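Local coordinates for protein exodeoxyribonuclease III (Neisseria meningitidis, PDB 2JC4) that probably removes nucleotides from the 3' ends of double-stranded DNA as a metal-dependent exonuclease of the AP/ExoA repair family, at residues 198-203 with 212-217; 106-111 with 164-169. One frame throughout, in Å; residues are numbered along the deposited sequence. Where two conformers were deposited one is given.

Contact 1. Residues 198-203 with 212-217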
loop_
_atom_site.group_PDB
_atom_site.type_symbol
_atom_site.label_atom_id
_atom_site.label_comp_id
_atom_site.label_asym_id
_atom_site.label_seq_id
_atom_site.Cartn_x
_atom_site.Cartn_y
_atom_site.Cartn_z
ATOM N N TYR A 198 -11.867 -0.546 -7.730
ATOM C CA TYR A 198 -11.673 -1.239 -6.437
ATOM C C TYR A 198 -10.395 -2.092 -6.385
ATOM O O TYR A 198 -9.989 -2.706 -7.387
ATOM C CB TYR A 198 -12.859 -2.138 -6.133
ATOM C CG TYR A 198 -14.202 -1.446 -6.236
ATOM C CD1 TYR A 198 -14.403 -0.169 -5.713
ATOM C CD2 TYR A 198 -15.272 -2.094 -6.822
ATOM C CE1 TYR A 198 -15.666 0.446 -5.766
ATOM C CE2 TYR A 198 -16.528 -1.470 -6.903
ATOM C CZ TYR A 198 -16.700 -0.207 -6.379
ATOM O OH TYR A 198 -17.942 0.385 -6.461
ATOM N N THR A 199 -9.763 -2.142 -5.204
ATOM C CA THR A 199 -8.504 -2.882 -5.046
ATOM C C THR A 199 -8.622 -4.012 -4.033
ATOM O O THR A 199 -7.717 -4.837 -3.941
ATOM C CB THR A 199 -7.387 -1.935 -4.559
ATOM O OG1 THR A 199 -7.735 -1.443 -3.276
ATOM C CG2 THR A 199 -7.220 -0.708 -5.530
ATOM N N TRP A 200 -9.701 -4.007 -3.227
ATOM C CA TRP A 200 -9.969 -5.055 -2.261
ATOM C C TRP A 200 -11.377 -5.574 -2.484
ATOM O O TRP A 200 -12.284 -4.776 -2.726
ATOM C CB TRP A 200 -9.874 -4.522 -0.822
ATOM C CG TRP A 200 -10.335 -5.534 0.175
ATOM C CD1 TRP A 200 -9.660 -6.647 0.600
ATOM C CD2 TRP A 200 -11.588 -5.534 0.861
ATOM N NE1 TRP A 200 -10.424 -7.335 1.501
ATOM C CE2 TRP A 200 -11.613 -6.680 1.680
ATOM C CE3 TRP A 200 -12.704 -4.672 0.852
ATOM C CZ2 TRP A 200 -12.704 -6.993 2.514
ATOM C CZ3 TRP A 200 -13.792 -4.968 1.682
ATOM C CH2 TRP A 200 -13.781 -6.135 2.508
ATOM N N PHE A 201 -11.531 -6.896 -2.472
ATOM C CA PHE A 201 -12.836 -7.533 -2.596
ATOM C C PHE A 201 -12.890 -8.630 -1.518
ATOM O O PHE A 201 -12.020 -9.503 -1.461
ATOM C CB PHE A 201 -13.004 -8.170 -3.990
ATOM C CG PHE A 201 -12.761 -7.223 -5.157
ATOM C CD1 PHE A 201 -11.436 -6.912 -5.572
ATOM C CD2 PHE A 201 -13.846 -6.683 -5.860
ATOM C CE1 PHE A 201 -11.220 -6.042 -6.652
ATOM C CE2 PHE A 201 -13.633 -5.806 -6.967
ATOM C CZ PHE A 201 -12.331 -5.505 -7.354
ATOM N N ASP A 202 -13.902 -8.571 -0.647
ATOM C CA ASP A 202 -14.024 -9.542 0.409
ATOM C C ASP A 202 -14.092 -10.965 -0.189
ATOM O O ASP A 202 -14.816 -11.215 -1.176
ATOM C CB ASP A 202 -15.285 -9.214 1.240
ATOM C CG ASP A 202 -15.263 -9.830 2.641
ATOM O OD1 ASP A 202 -14.812 -10.976 2.820
ATOM O OD2 ASP A 202 -15.723 -9.142 3.578
ATOM N N TYR A 203 -13.333 -11.885 0.388
ATOM C CA TYR A 203 -13.511 -13.301 0.066
ATOM C C TYR A 203 -14.943 -13.764 0.358
ATOM O O TYR A 203 -15.504 -14.594 -0.381
ATOM C CB TYR A 203 -12.566 -14.171 0.893
ATOM C CG TYR A 203 -11.066 -14.069 0.671
ATOM C CD1 TYR A 203 -10.492 -14.145 -0.620
ATOM C CD2 TYR A 203 -10.207 -14.008 1.772
ATOM C CE1 TYR A 203 -9.101 -14.116 -0.797
ATOM C CE2 TYR A 203 -8.813 -13.988 1.613
ATOM C CZ TYR A 203 -8.274 -14.036 0.327
ATOM O OH TYR A 203 -6.917 -14.014 0.215
ATOM N N LEU A 212 -17.711 -6.262 -6.538
ATOM C CA LEU A 212 -18.099 -5.450 -5.377
ATOM C C LEU A 212 -16.916 -5.311 -4.402
ATOM O O LEU A 212 -16.525 -6.253 -3.739
ATOM C CB LEU A 212 -19.327 -6.072 -4.688
ATOM C CG LEU A 212 -20.612 -6.104 -5.579
ATOM C CD1 LEU A 212 -21.787 -6.614 -4.805
ATOM C CD2 LEU A 212 -20.958 -4.751 -6.251
ATOM N N GLY A 213 -16.341 -4.124 -4.333
ATOM C CA GLY A 213 -15.120 -3.930 -3.545
ATOM C C GLY A 213 -14.940 -2.492 -3.035
ATOM O O GLY A 213 -15.845 -1.644 -3.152
ATOM N N LEU A 214 -13.784 -2.247 -2.413
ATOM C CA LEU A 214 -13.338 -0.921 -1.972
ATOM C C LEU A 214 -12.002 -0.562 -2.672
ATOM O O LEU A 214 -11.167 -1.434 -2.936
ATOM C CB LEU A 214 -13.151 -0.876 -0.459
ATOM C CG LEU A 214 -14.306 -1.421 0.415
ATOM C CD1 LEU A 214 -13.836 -1.351 1.843
ATOM C CD2 LEU A 214 -15.561 -0.610 0.241
ATOM N N ARG A 215 -11.831 0.715 -2.989
ATOM C CA ARG A 215 -10.503 1.221 -3.373
ATOM C C ARG A 215 -9.786 1.731 -2.140
ATOM O O ARG A 215 -9.988 2.883 -1.732
ATOM C CB ARG A 215 -10.575 2.325 -4.448
ATOM C CG ARG A 215 -9.206 2.732 -5.002
ATOM C CD ARG A 215 -9.309 3.855 -6.069
ATOM N NE ARG A 215 -9.709 5.131 -5.464
ATOM C CZ ARG A 215 -8.879 6.171 -5.300
ATOM N NH1 ARG A 215 -7.624 6.099 -5.715
ATOM N NH2 ARG A 215 -9.314 7.290 -4.749
ATOM N N ILE A 216 -8.936 0.884 -1.563
ATOM C CA ILE A 216 -8.195 1.229 -0.337
ATOM C C ILE A 216 -6.691 1.137 -0.465
ATOM O O ILE A 216 -5.961 1.513 0.477
ATOM C CB ILE A 216 -8.673 0.376 0.878
ATOM C CG1 ILE A 216 -8.543 -1.140 0.574
ATOM C CG2 ILE A 216 -10.166 0.779 1.254
ATOM C CD1 ILE A 216 -8.951 -2.052 1.771
ATOM N N ASP A 217 -6.217 0.599 -1.587
ATOM C CA ASP A 217 -4.793 0.567 -1.871
ATOM C C ASP A 217 -4.432 1.679 -2.845
ATOM O O ASP A 217 -4.989 1.746 -3.985
ATOM C CB ASP A 217 -4.430 -0.804 -2.456
ATOM C CG ASP A 217 -4.779 -1.936 -1.508
ATOM O OD1 ASP A 217 -3.927 -2.233 -0.666
ATOM O OD2 ASP A 217 -5.865 -2.564 -1.654
HETATM O O HOH W 1 -16.028 -6.584 -1.073
#

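Contact 2. Residues 106-111 with 164-169. With ACT (acetate ion), chain F.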
loop_
_atom_site.group_PDB
_atom_site.type_symbol
_atom_site.label_atom_id
_atom_site.label_comp_id
_atom_site.label_asym_id
_atom_site.label_seq_id
_atom_site.Cartn_x
_atom_site.Cartn_y
_atom_site.Cartn_z
ATOM N N CYS A 106 -1.510 0.332 6.669
ATOM C CA CYS A 106 -2.137 1.230 7.634
ATOM C C CYS A 106 -3.110 0.460 8.502
ATOM O O CYS A 106 -3.673 -0.576 8.080
ATOM C CB CYS A 106 -2.899 2.369 6.950
ATOM S SG CYS A 106 -1.818 3.441 5.955
ATOM N N VAL A 107 -3.342 0.998 9.687
ATOM C CA VAL A 107 -4.275 0.382 10.638
ATOM C C VAL A 107 -5.673 0.192 10.031
ATOM O O VAL A 107 -6.296 1.147 9.557
ATOM C CB VAL A 107 -4.370 1.195 11.957
ATOM C CG1 VAL A 107 -5.230 0.461 12.980
ATOM C CG2 VAL A 107 -2.965 1.453 12.514
ATOM N N ASN A 108 -6.177 -1.037 10.092
ATOM C CA ASN A 108 -7.524 -1.323 9.648
ATOM C C ASN A 108 -8.554 -0.498 10.425
ATOM O O ASN A 108 -9.339 0.246 9.821
ATOM C CB ASN A 108 -7.816 -2.834 9.727
ATOM C CG ASN A 108 -9.236 -3.184 9.235
ATOM O OD1 ASN A 108 -10.233 -2.782 9.847
ATOM N ND2 ASN A 108 -9.316 -3.885 8.112
ATOM N N GLY A 109 -8.551 -0.631 11.758
ATOM C CA GLY A 109 -9.432 0.174 12.605
ATOM C C GLY A 109 -10.596 -0.623 13.154
ATOM O O GLY A 109 -11.131 -0.259 14.187
ATOM N N GLU A 110 -10.985 -1.677 12.433
ATOM C CA GLU A 110 -12.004 -2.665 12.843
ATOM C C GLU A 110 -13.432 -2.162 12.742
ATOM O O GLU A 110 -14.232 -2.714 11.989
ATOM C CB GLU A 110 -11.747 -3.189 14.266
ATOM C CG GLU A 110 -12.593 -4.416 14.640
ATOM C CD GLU A 110 -12.071 -5.065 15.914
ATOM O OE1 GLU A 110 -12.094 -4.399 16.981
ATOM O OE2 GLU A 110 -11.596 -6.204 15.832
ATOM N N ALA A 111 -13.750 -1.133 13.522
ATOM C CA ALA A 111 -15.115 -0.558 13.604
ATOM C C ALA A 111 -14.933 0.815 14.244
ATOM O O ALA A 111 -13.964 1.033 14.986
ATOM C CB ALA A 111 -16.049 -1.437 14.484
ATOM N N GLU A 164 -20.663 6.121 7.074
ATOM C CA GLU A 164 -19.963 6.192 8.364
ATOM C C GLU A 164 -19.651 4.815 8.942
ATOM O O GLU A 164 -19.749 4.614 10.159
ATOM C CB GLU A 164 -20.707 7.081 9.400
ATOM C CG GLU A 164 -21.103 8.463 8.829
ATOM C CD GLU A 164 -19.899 9.378 8.587
ATOM O OE1 GLU A 164 -18.753 8.899 8.457
ATOM O OE2 GLU A 164 -20.089 10.608 8.566
ATOM N N LYS A 165 -19.263 3.878 8.069
ATOM C CA LYS A 165 -18.733 2.588 8.518
ATOM C C LYS A 165 -17.253 2.526 8.194
ATOM O O LYS A 165 -16.740 3.356 7.400
ATOM C CB LYS A 165 -19.473 1.424 7.833
ATOM C CG LYS A 165 -21.003 1.528 7.934
ATOM C CD LYS A 165 -21.566 0.935 9.213
ATOM C CE LYS A 165 -23.042 0.523 9.010
ATOM N NZ LYS A 165 -23.826 1.692 8.445
ATOM N N ILE A 166 -16.569 1.567 8.820
ATOM C CA ILE A 166 -15.112 1.419 8.701
ATOM C C ILE A 166 -14.694 1.511 7.211
ATOM O O ILE A 166 -15.408 1.045 6.317
ATOM C CB ILE A 166 -14.610 0.107 9.430
ATOM C CG1 ILE A 166 -13.081 0.132 9.717
ATOM C CG2 ILE A 166 -15.041 -1.161 8.646
ATOM C CD1 ILE A 166 -12.569 1.286 10.672
ATOM N N HIS A 167 -13.552 2.141 6.968
ATOM C CA HIS A 167 -12.985 2.393 5.640
ATOM C C HIS A 167 -13.573 3.564 4.882
ATOM O O HIS A 167 -12.858 4.205 4.116
ATOM C CB HIS A 167 -12.960 1.153 4.712
ATOM C CG HIS A 167 -12.355 -0.060 5.330
ATOM N ND1 HIS A 167 -11.133 -0.041 5.975
ATOM C CD2 HIS A 167 -12.821 -1.334 5.433
ATOM C CE1 HIS A 167 -10.865 -1.254 6.433
ATOM N NE2 HIS A 167 -11.867 -2.058 6.110
ATOM N N CYS A 168 -14.865 3.825 5.085
ATOM C CA CYS A 168 -15.594 4.830 4.304
ATOM C C CYS A 168 -16.161 6.011 5.110
ATOM O O CYS A 168 -17.014 6.756 4.599
ATOM C CB CYS A 168 -16.750 4.137 3.568
ATOM S SG CYS A 168 -16.203 2.762 2.550
ATOM N N SER A 169 -15.719 6.173 6.353
ATOM C CA SER A 169 -16.229 7.262 7.205
ATOM C C SER A 169 -15.644 8.626 6.849
ATOM O O SER A 169 -14.520 8.749 6.305
ATOM C CB SER A 169 -16.008 6.971 8.713
ATOM O OG SER A 169 -14.633 7.108 9.067
HETATM C C ACT F . -10.683 -5.182 5.157
HETATM O O ACT F . -11.453 -4.768 6.049
HETATM O OXT ACT F . -10.161 -6.316 5.315
HETATM C CH3 ACT F . -10.437 -4.298 3.987
#

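Contact 1. Residues 198-203 with 212-217
The hydroxyl of T199 works in both directions: OG1 donates to OD2 of D217 at 2.7 Å and accepts the backbone N-H of I216 at 3.1 Å. Its chi1 of 63° sets OG1 between the backbone N and the carbonyl carbon, within reach of both partners. On D217 the bond uses the anti lone pair of OD2, and the same oxygen is also hydrogen-bonded to ND1 of H247. A second double grip is at L214 O, which receives N-H groups from two consecutive residues, T199 N at 2.8 Å and W200 N at 3.0 Å. W200 N comes nearly along the C=O axis, whereas T199 N is tilted 33° from the carbonyl plane. L214 N returns a bond to W200 O, so T199 and W200 together face L214 as a classic beta bulge in an antiparallel pairing.

The side chains fill in around this backbone. W200 and L214 run side by side in the same direction, with CD1 of L214 3.6 Å from CZ3 of the indole, while I216 CD1 meets W200 CB. The Y198 ring lies over the peptide of G213, whose O sits 3.2 Å above the ring centre. At the far end, a water joins D202 N to L212 O.

D217 belongs to a site predicted to be important for catalysis, and H247 is a predicted active-site residue. T199 would thus be a second-shell group, its bond to OD2 consistent with steadying the oxygen that meets H247.

Contact 2. Residues 106-111 with 164-169
H167 turns the edge of its imidazole to N108, with ND2 of the amide close to the ring plane and 3.5 Å from CE1. One face of the ring is covered by its own neighbour I166, whose CG1 stands 4.2 Å above the centre. The amide and ring planes are 74° apart. An acetate ion, probably from the crystallisation liquor, bridges the two at the imidazole edge: its O accepts from H167 NE2 at 2.7 Å and from N108 ND2 at 3.1 Å. ND1 of H167 is hydrogen-bonded to the backbone O of N148, a predicted metal ligand and transition-state stabiliser. Since 106-111 directly follows Y105, a predicted active-site residue, the contact lies at the edge of the predicted site.

N108 also organises its own loop. OD1 takes the N-H of E110 on a lone pair at 2.9 Å, closing an Asx turn and leaving ND2 for the acetate. Against this turn rests I166, the main apolar group of the contact, whose side chain crosses that of N108 at about a right angle. Its chi1 (-162°) puts CG1 anti to the backbone N, and chi2 (62°) then places CD1 3.5 Å from N108 O and 3.7 Å from G109 C, while CG2 meets E110 O at 3.8 Å. I166 and H167 are the middle residues of a type II beta turn from K165 to C168.

The first loop runs from strand 99-105 into helix 115-135, and NZ of K120 in that helix bonds back to N108 O. The C156-C168 disulfide staples the second, longer loop to itself; it leads from strand 141-144 into helix 170-180, where S169 is the N-cap and E172 touches I166.

From the N terminus, the chain leaves strand 99-105 and enters the first half of contact 2, at 106-111. It then makes helix 115-135 and strand 141-144 before 164-169 comes back to close a loop of 52 residues. Only after helices 170-180 and 187-191 does contact 1 open at 198-203; its loop is short, eight residues that include helix 207-210. The segment 212-217 closes it at the start of strand 217-221. The two loops follow in series and neither crosses the other. In space they touch, CD1 of L214 lying 3.7 Å from CD2 of H167, so loops beside central strands of one sheet meet near the predicted active site.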